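Local coordinates for phenylacetic acid degradation protein PaaI (Thermus thermophilus HB8, PDB 1WLU), which probably hydrolyses acyl-CoA thioesters as a hot dog fold thioesterase linked to phenylacetic acid degradation, at residues Thr37-Ala50 / Met68-Ala82. Numbering follows the deposited sequence.
Sequences TAHGGFLYALADSA and MDYFRPLGAGARVEA
The carbonyl O of Gly40 is gripped twice. Tyr70 OH donates to Gly40 O at 2.9 Å, and Tyr44 N closes a helical turn on it from the opposite face of the carbonyl plane. The tyrosine hydroxyl stands above that plane, with a C=O...O angle of 106°. Tyr70 CG lies anti to the carbonyl carbon (chi1 -62°), which sends the ring up to the start of helix 40-50. Leu43 CD1 rests at the edge of the Tyr70 ring, 4.2 Å from Tyr70 CE1. A phenylalanine at Tyr70 would probably take the hydroxyl donor from Gly40 O and lose the link to Tyr44 OH of the second subunit. Met68 bends at chi2 (72°) and lays CE 3.9 Å from Leu43 CB, while its CB meets the edge of the Tyr44 ring. Further along, Leu46 and Val80 meet tip to tip. Leu46 CD2 sits against both methyls of Val80, tightly so at CG1 (3.4 Å). Ala82 CB fits 3.7 Å from Ala47 CA, where small residues let helix and strand come close. At the loop end, Ala38 N donates to Leu74 O (2.8 Å), and a water links Ala38 O to Leu74 N. Leu74 CD1 packs 4.1 Å from Leu43 CD2. This is the central helix of the hot dog fold lying against its curved antiparallel sheet. Apolar side chains fill most of the joint, while polar bonds fix the helix start and the loop before it. Tyr70, seen to bind CoA in this protein, is thereby tied to both the helix start and the subunit interface.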
ATOM      1  N   THR A  37       6.081 -11.257  20.221  1.00 19.52           N
ATOM      2  CA  THR A  37       7.038 -10.482  19.439  1.00 18.69           C
ATOM      3  C   THR A  37       6.569  -9.033  19.430  1.00 16.68           C
ATOM      4  O   THR A  37       5.456  -8.738  19.861  1.00 15.93           O
ATOM      5  CB  THR A  37       7.130 -10.990  17.980  1.00 20.17           C
ATOM      6  OG1 THR A  37       5.866 -10.820  17.327  1.00 21.73           O
ATOM      7  CG2 THR A  37       7.510 -12.459  17.953  1.00 22.19           C
ATOM      8  N   ALA A  38       7.412  -8.124  18.951  1.00 15.73           N
ATOM      9  CA  ALA A  38       7.031  -6.719  18.909  1.00 15.31           C
ATOM     10  C   ALA A  38       5.742  -6.552  18.108  1.00 15.61           C
ATOM     11  O   ALA A  38       5.651  -6.988  16.961  1.00 16.72           O
ATOM     12  CB  ALA A  38       8.150  -5.893  18.291  1.00 16.59           C
ATOM     13  N   HIS A  39       4.744  -5.928  18.725  1.00 15.14           N
ATOM     14  CA  HIS A  39       3.452  -5.706  18.082  1.00 14.63           C
ATOM     15  C   HIS A  39       3.649  -4.863  16.822  1.00 14.71           C
ATOM     16  O   HIS A  39       4.444  -3.918  16.810  1.00 14.79           O
ATOM     17  CB  HIS A  39       2.517  -4.998  19.071  1.00 15.00           C
ATOM     18  CG  HIS A  39       1.075  -4.979  18.660  1.00 14.83           C
ATOM     19  ND1 HIS A  39       0.602  -4.212  17.617  1.00 15.41           N
ATOM     20  CD2 HIS A  39      -0.007  -5.590  19.197  1.00 15.14           C
ATOM     21  CE1 HIS A  39      -0.711  -4.345  17.534  1.00 15.85           C
ATOM     22  NE2 HIS A  39      -1.105  -5.177  18.483  1.00 16.18           N
ATOM     23  N   GLY A  40       2.933  -5.216  15.759  1.00 14.59           N
ATOM     24  CA  GLY A  40       3.051  -4.477  14.513  1.00 14.56           C
ATOM     25  C   GLY A  40       2.769  -3.001  14.705  1.00 15.16           C
ATOM     26  O   GLY A  40       3.323  -2.153  13.999  1.00 15.04           O
ATOM     27  N   GLY A  41       1.898  -2.694  15.661  1.00 14.11           N
ATOM     28  CA  GLY A  41       1.548  -1.315  15.942  1.00 14.82           C
ATOM     29  C   GLY A  41       2.687  -0.541  16.575  1.00 14.38           C
ATOM     30  O   GLY A  41       2.780   0.675  16.415  1.00 14.50           O
ATOM     31  N   PHE A  42       3.549  -1.237  17.311  1.00 14.45           N
ATOM     32  CA  PHE A  42       4.682  -0.567  17.932  1.00 13.41           C
ATOM     33  C   PHE A  42       5.698  -0.221  16.851  1.00 13.55           C
ATOM     34  O   PHE A  42       6.211   0.897  16.806  1.00 13.46           O
ATOM     35  CB  PHE A  42       5.346  -1.457  18.985  1.00 14.32           C
ATOM     36  CG  PHE A  42       6.616  -0.877  19.536  1.00 14.13           C
ATOM     37  CD1 PHE A  42       6.580   0.198  20.418  1.00 14.31           C
ATOM     38  CD2 PHE A  42       7.851  -1.363  19.121  1.00 14.78           C
ATOM     39  CE1 PHE A  42       7.759   0.784  20.876  1.00 15.16           C
ATOM     40  CE2 PHE A  42       9.036  -0.783  19.573  1.00 15.21           C
ATOM     41  CZ  PHE A  42       8.988   0.293  20.451  1.00 15.06           C
ATOM     42  N   LEU A  43       5.993  -1.184  15.981  1.00 12.86           N
ATOM     43  CA  LEU A  43       6.949  -0.950  14.907  1.00 13.05           C
ATOM     44  C   LEU A  43       6.417   0.121  13.963  1.00 12.81           C
ATOM     45  O   LEU A  43       7.168   0.976  13.494  1.00 13.09           O
ATOM     46  CB  LEU A  43       7.228  -2.250  14.150  1.00 13.88           C
ATOM     47  CG  LEU A  43       7.882  -3.345  15.002  1.00 14.68           C
ATOM     48  CD1 LEU A  43       8.089  -4.588  14.155  1.00 17.44           C
ATOM     49  CD2 LEU A  43       9.212  -2.849  15.564  1.00 17.46           C
ATOM     50  N   TYR A  44       5.117   0.086  13.690  1.00 12.77           N
ATOM     51  CA  TYR A  44       4.525   1.093  12.823  1.00 13.18           C
ATOM     52  C   TYR A  44       4.596   2.464  13.493  1.00 13.41           C
ATOM     53  O   TYR A  44       4.938   3.453  12.849  1.00 12.86           O
ATOM     54  CB  TYR A  44       3.071   0.745  12.495  1.00 12.70           C
ATOM     55  CG  TYR A  44       2.386   1.763  11.604  1.00 12.14           C
ATOM     56  CD1 TYR A  44       1.833   2.931  12.135  1.00 13.19           C
ATOM     57  CD2 TYR A  44       2.302   1.562  10.228  1.00 13.59           C
ATOM     58  CE1 TYR A  44       1.212   3.872  11.314  1.00 14.52           C
ATOM     59  CE2 TYR A  44       1.687   2.492   9.401  1.00 14.81           C
ATOM     60  CZ  TYR A  44       1.143   3.641   9.947  1.00 15.32           C
ATOM     61  OH  TYR A  44       0.522   4.551   9.119  1.00 19.14           O
ATOM     62  N   ALA A  45       4.280   2.525  14.785  1.00 12.95           N
ATOM     63  CA  ALA A  45       4.322   3.795  15.505  1.00 13.18           C
ATOM     64  C   ALA A  45       5.717   4.406  15.417  1.00 12.80           C
ATOM     65  O   ALA A  45       5.866   5.621  15.271  1.00 13.19           O
ATOM     66  CB  ALA A  45       3.930   3.585  16.962  1.00 13.58           C
ATOM     67  N   LEU A  46       6.734   3.558  15.510  1.00 13.07           N
ATOM     68  CA  LEU A  46       8.116   4.009  15.422  1.00 12.68           C
ATOM     69  C   LEU A  46       8.376   4.626  14.049  1.00 13.00           C
ATOM     70  O   LEU A  46       8.880   5.744  13.944  1.00 13.50           O
ATOM     71  CB  LEU A  46       9.062   2.827  15.646  1.00 14.50           C
ATOM     72  CG  LEU A  46      10.560   3.116  15.553  1.00 15.57           C
ATOM     73  CD1 LEU A  46      10.998   3.940  16.758  1.00 18.34           C
ATOM     74  CD2 LEU A  46      11.326   1.805  15.509  1.00 17.72           C
ATOM     75  N   ALA A  47       8.022   3.896  12.996  1.00 12.50           N
ATOM     76  CA  ALA A  47       8.228   4.385  11.637  1.00 12.56           C
ATOM     77  C   ALA A  47       7.405   5.636  11.369  1.00 12.88           C
ATOM     78  O   ALA A  47       7.897   6.600  10.782  1.00 13.03           O
ATOM     79  CB  ALA A  47       7.866   3.295  10.634  1.00 12.09           C
ATOM     80  N   ASP A  48       6.149   5.616  11.805  1.00 12.80           N
ATOM     81  CA  ASP A  48       5.249   6.741  11.609  1.00 13.20           C
ATOM     82  C   ASP A  48       5.767   7.998  12.297  1.00 14.10           C
ATOM     83  O   ASP A  48       5.584   9.107  11.795  1.00 14.04           O
ATOM     84  CB  ASP A  48       3.860   6.397  12.150  1.00 14.66           C
ATOM     85  CG  ASP A  48       2.840   7.461  11.835  1.00 17.48           C
ATOM     86  OD1 ASP A  48       2.556   7.667  10.640  1.00 21.61           O
ATOM     87  OD2 ASP A  48       2.327   8.096  12.777  1.00 18.77           O
ATOM     88  N   SER A  49       6.408   7.826  13.448  1.00 13.59           N
ATOM     89  CA  SER A  49       6.949   8.968  14.179  1.00 13.98           C
ATOM     90  C   SER A  49       8.092   9.620  13.400  1.00 13.60           C
ATOM     91  O   SER A  49       8.176  10.846  13.331  1.00 13.99           O
ATOM     92  CB  SER A  49       7.422   8.534  15.568  1.00 14.37           C
ATOM     93  OG  SER A  49       6.326   8.106  16.362  1.00 15.77           O
ATOM     94  N   ALA A  50       8.969   8.806  12.816  1.00 12.60           N
ATOM     95  CA  ALA A  50      10.077   9.340  12.025  1.00 12.22           C
ATOM     96  C   ALA A  50       9.502  10.025  10.782  1.00 13.11           C
ATOM     97  O   ALA A  50       9.971  11.082  10.365  1.00 13.55           O
ATOM     98  CB  ALA A  50      11.021   8.215  11.625  1.00 12.42           C
ATOM     99  N   MET A  68       3.239  -0.557   5.323  1.00 11.26           N
ATOM    100  CA  MET A  68       4.226  -1.138   6.214  1.00 11.72           C
ATOM    101  C   MET A  68       4.461  -2.585   5.792  1.00 11.31           C
ATOM    102  O   MET A  68       3.531  -3.397   5.797  1.00 10.91           O
ATOM    103  CB  MET A  68       3.721  -1.091   7.659  1.00 13.35           C
ATOM    104  CG  MET A  68       4.712  -1.598   8.686  1.00 13.75           C
ATOM    105  SD  MET A  68       6.088  -0.469   8.942  1.00 15.97           S
ATOM    106  CE  MET A  68       6.729  -1.106  10.499  1.00 15.04           C
ATOM    107  N   ASP A  69       5.696  -2.891   5.403  1.00 11.17           N
ATOM    108  CA  ASP A  69       6.073  -4.240   4.993  1.00 11.29           C
ATOM    109  C   ASP A  69       6.982  -4.809   6.076  1.00 11.76           C
ATOM    110  O   ASP A  69       8.030  -4.242   6.377  1.00 11.76           O
ATOM    111  CB  ASP A  69       6.795  -4.202   3.642  1.00 11.97           C
ATOM    112  CG  ASP A  69       5.871  -3.814   2.500  1.00 11.88           C
ATOM    113  OD1 ASP A  69       4.805  -4.449   2.357  1.00 13.07           O
ATOM    114  OD2 ASP A  69       6.211  -2.882   1.741  1.00 12.57           O
ATOM    115  N   TYR A  70       6.565  -5.928   6.661  1.00 11.33           N
ATOM    116  CA  TYR A  70       7.304  -6.574   7.747  1.00 11.41           C
ATOM    117  C   TYR A  70       8.185  -7.710   7.249  1.00 11.73           C
ATOM    118  O   TYR A  70       7.709  -8.601   6.543  1.00 12.10           O
ATOM    119  CB  TYR A  70       6.311  -7.116   8.775  1.00 12.38           C
ATOM    120  CG  TYR A  70       5.465  -6.051   9.433  1.00 12.44           C
ATOM    121  CD1 TYR A  70       5.879  -5.428  10.607  1.00 13.23           C
ATOM    122  CD2 TYR A  70       4.243  -5.670   8.883  1.00 13.72           C
ATOM    123  CE1 TYR A  70       5.097  -4.455  11.221  1.00 13.09           C
ATOM    124  CE2 TYR A  70       3.455  -4.696   9.487  1.00 14.10           C
ATOM    125  CZ  TYR A  70       3.889  -4.095  10.656  1.00 14.34           C
ATOM    126  OH  TYR A  70       3.116  -3.141  11.272  1.00 15.56           O
ATOM    127  N   PHE A  71       9.461  -7.693   7.635  1.00 12.26           N
ATOM    128  CA  PHE A  71      10.392  -8.731   7.187  1.00 12.70           C
ATOM    129  C   PHE A  71      10.906  -9.669   8.271  1.00 14.34           C
ATOM    130  O   PHE A  71      11.072 -10.865   8.027  1.00 15.75           O
ATOM    131  CB  PHE A  71      11.610  -8.106   6.497  1.00 13.28           C
ATOM    132  CG  PHE A  71      11.267  -7.106   5.432  1.00 12.11           C
ATOM    133  CD1 PHE A  71      10.314  -7.396   4.460  1.00 12.69           C
ATOM    134  CD2 PHE A  71      11.910  -5.875   5.394  1.00 13.33           C
ATOM    135  CE1 PHE A  71      10.006  -6.470   3.464  1.00 12.87           C
ATOM    136  CE2 PHE A  71      11.609  -4.944   4.403  1.00 12.83           C
ATOM    137  CZ  PHE A  71      10.657  -5.241   3.436  1.00 12.41           C
ATOM    138  N   ARG A  72      11.177  -9.127   9.455  1.00 16.05           N
ATOM    139  CA  ARG A  72      11.717  -9.930  10.547  1.00 17.35           C
ATOM    140  C   ARG A  72      11.078  -9.565  11.880  1.00 17.34           C
ATOM    141  O   ARG A  72      10.851  -8.393  12.162  1.00 17.83           O
ATOM    142  CB  ARG A  72      13.231  -9.706  10.648  1.00 19.56           C
ATOM    143  CG  ARG A  72      13.976  -9.809   9.320  1.00 22.73           C
ATOM    144  CD  ARG A  72      15.356  -9.160   9.404  1.00 26.26           C
ATOM    145  NE  ARG A  72      16.267  -9.881  10.291  1.00 30.64           N
ATOM    146  CZ  ARG A  72      16.862 -11.028   9.981  1.00 32.75           C
ATOM    147  NH1 ARG A  72      16.648 -11.594   8.800  1.00 35.43           N
ATOM    148  NH2 ARG A  72      17.674 -11.612  10.853  1.00 34.43           N
ATOM    149  N   PRO A  73      10.778 -10.569  12.716  1.00 17.43           N
ATOM    150  CA  PRO A  73      10.170 -10.297  14.021  1.00 18.13           C
ATOM    151  C   PRO A  73      11.233  -9.839  15.018  1.00 17.57           C
ATOM    152  O   PRO A  73      12.420 -10.120  14.842  1.00 18.75           O
ATOM    153  CB  PRO A  73       9.572 -11.647  14.401  1.00 19.94           C
ATOM    154  CG  PRO A  73      10.573 -12.604  13.832  1.00 21.44           C
ATOM    155  CD  PRO A  73      10.840 -12.018  12.457  1.00 19.18           C
ATOM    156  N   LEU A  74      10.805  -9.120  16.050  1.00 16.74           N
ATOM    157  CA  LEU A  74      11.721  -8.645  17.083  1.00 17.88           C
ATOM    158  C   LEU A  74      11.203  -9.040  18.457  1.00 17.31           C
ATOM    159  O   LEU A  74       9.996  -9.056  18.697  1.00 18.35           O
ATOM    160  CB  LEU A  74      11.876  -7.124  17.022  1.00 17.75           C
ATOM    161  CG  LEU A  74      12.635  -6.537  15.830  1.00 18.75           C
ATOM    162  CD1 LEU A  74      12.697  -5.028  15.979  1.00 19.51           C
ATOM    163  CD2 LEU A  74      14.043  -7.124  15.765  1.00 19.73           C
ATOM    164  N   GLY A  75      12.123  -9.358  19.360  1.00 17.82           N
ATOM    165  CA  GLY A  75      11.727  -9.744  20.700  1.00 18.59           C
ATOM    166  C   GLY A  75      12.005  -8.649  21.707  1.00 18.99           C
ATOM    167  O   GLY A  75      12.604  -7.622  21.374  1.00 18.45           O
ATOM    168  N   ALA A  76      11.569  -8.861  22.943  1.00 19.91           N
ATOM    169  CA  ALA A  76      11.785  -7.882  23.997  1.00 20.21           C
ATOM    170  C   ALA A  76      13.273  -7.585  24.132  1.00 19.52           C
ATOM    171  O   ALA A  76      14.107  -8.491  24.056  1.00 19.83           O
ATOM    172  CB  ALA A  76      11.236  -8.407  25.319  1.00 21.99           C
ATOM    173  N   GLY A  77      13.599  -6.311  24.321  1.00 18.94           N
ATOM    174  CA  GLY A  77      14.987  -5.913  24.473  1.00 18.91           C
ATOM    175  C   GLY A  77      15.652  -5.428  23.200  1.00 19.20           C
ATOM    176  O   GLY A  77      16.707  -4.797  23.248  1.00 20.43           O
ATOM    177  N   ALA A  78      15.044  -5.716  22.056  1.00 17.76           N
ATOM    178  CA  ALA A  78      15.617  -5.295  20.786  1.00 17.20           C
ATOM    179  C   ALA A  78      15.642  -3.779  20.642  1.00 17.21           C
ATOM    180  O   ALA A  78      14.660  -3.098  20.948  1.00 17.73           O
ATOM    181  CB  ALA A  78      14.836  -5.908  19.630  1.00 18.37           C
ATOM    182  N   ARG A  79      16.781  -3.263  20.194  1.00 17.80           N
ATOM    183  CA  ARG A  79      16.953  -1.835  19.955  1.00 18.71           C
ATOM    184  C   ARG A  79      16.602  -1.651  18.486  1.00 18.14           C
ATOM    185  O   ARG A  79      17.166  -2.322  17.619  1.00 19.11           O
ATOM    186  CB  ARG A  79      18.406  -1.418  20.197  1.00 21.26           C
ATOM    187  CG  ARG A  79      18.839  -1.426  21.656  1.00 27.64           C
ATOM    188  CD  ARG A  79      18.188  -0.288  22.430  1.00 32.56           C
ATOM    189  NE  ARG A  79      18.761  -0.135  23.765  1.00 36.95           N
ATOM    190  CZ  ARG A  79      18.425   0.829  24.618  1.00 39.23           C
ATOM    191  NH1 ARG A  79      17.515   1.732  24.279  1.00 39.36           N
ATOM    192  NH2 ARG A  79      19.001   0.891  25.812  1.00 40.76           N
ATOM    193  N   VAL A  80      15.676  -0.746  18.201  1.00 16.66           N
ATOM    194  CA  VAL A  80      15.249  -0.526  16.829  1.00 16.32           C
ATOM    195  C   VAL A  80      15.235   0.954  16.460  1.00 15.66           C
ATOM    196  O   VAL A  80      15.017   1.816  17.312  1.00 15.37           O
ATOM    197  CB  VAL A  80      13.846  -1.149  16.617  1.00 18.35           C
ATOM    198  CG1 VAL A  80      12.845  -0.490  17.546  1.00 20.53           C
ATOM    199  CG2 VAL A  80      13.420  -1.027  15.165  1.00 19.05           C
ATOM    200  N   GLU A  81      15.480   1.233  15.184  1.00 14.76           N
ATOM    201  CA  GLU A  81      15.505   2.594  14.659  1.00 16.08           C
ATOM    202  C   GLU A  81      14.661   2.697  13.398  1.00 14.18           C
ATOM    203  O   GLU A  81      14.537   1.731  12.647  1.00 15.02           O
ATOM    204  CB  GLU A  81      16.934   3.001  14.287  1.00 19.06           C
ATOM    205  CG  GLU A  81      17.844   3.373  15.432  1.00 23.06           C
ATOM    206  CD  GLU A  81      19.267   3.608  14.958  1.00 22.56           C
ATOM    207  OE1 GLU A  81      19.451   3.949  13.766  1.00 24.95           O
ATOM    208  OE2 GLU A  81      20.199   3.458  15.774  1.00 27.57           O
ATOM    209  N   ALA A  82      14.089   3.874  13.174  1.00 13.16           N
ATOM    210  CA  ALA A  82      13.305   4.138  11.972  1.00 13.12           C
ATOM    211  C   ALA A  82      13.980   5.336  11.310  1.00 13.42           C
ATOM    212  O   ALA A  82      14.048   6.425  11.889  1.00 13.76           O
ATOM    213  CB  ALA A  82      11.866   4.461  12.326  1.00 12.94           C
TER
HETATM  214  O   HOH W   1       7.946  -8.266  15.850  1.00 18.57           O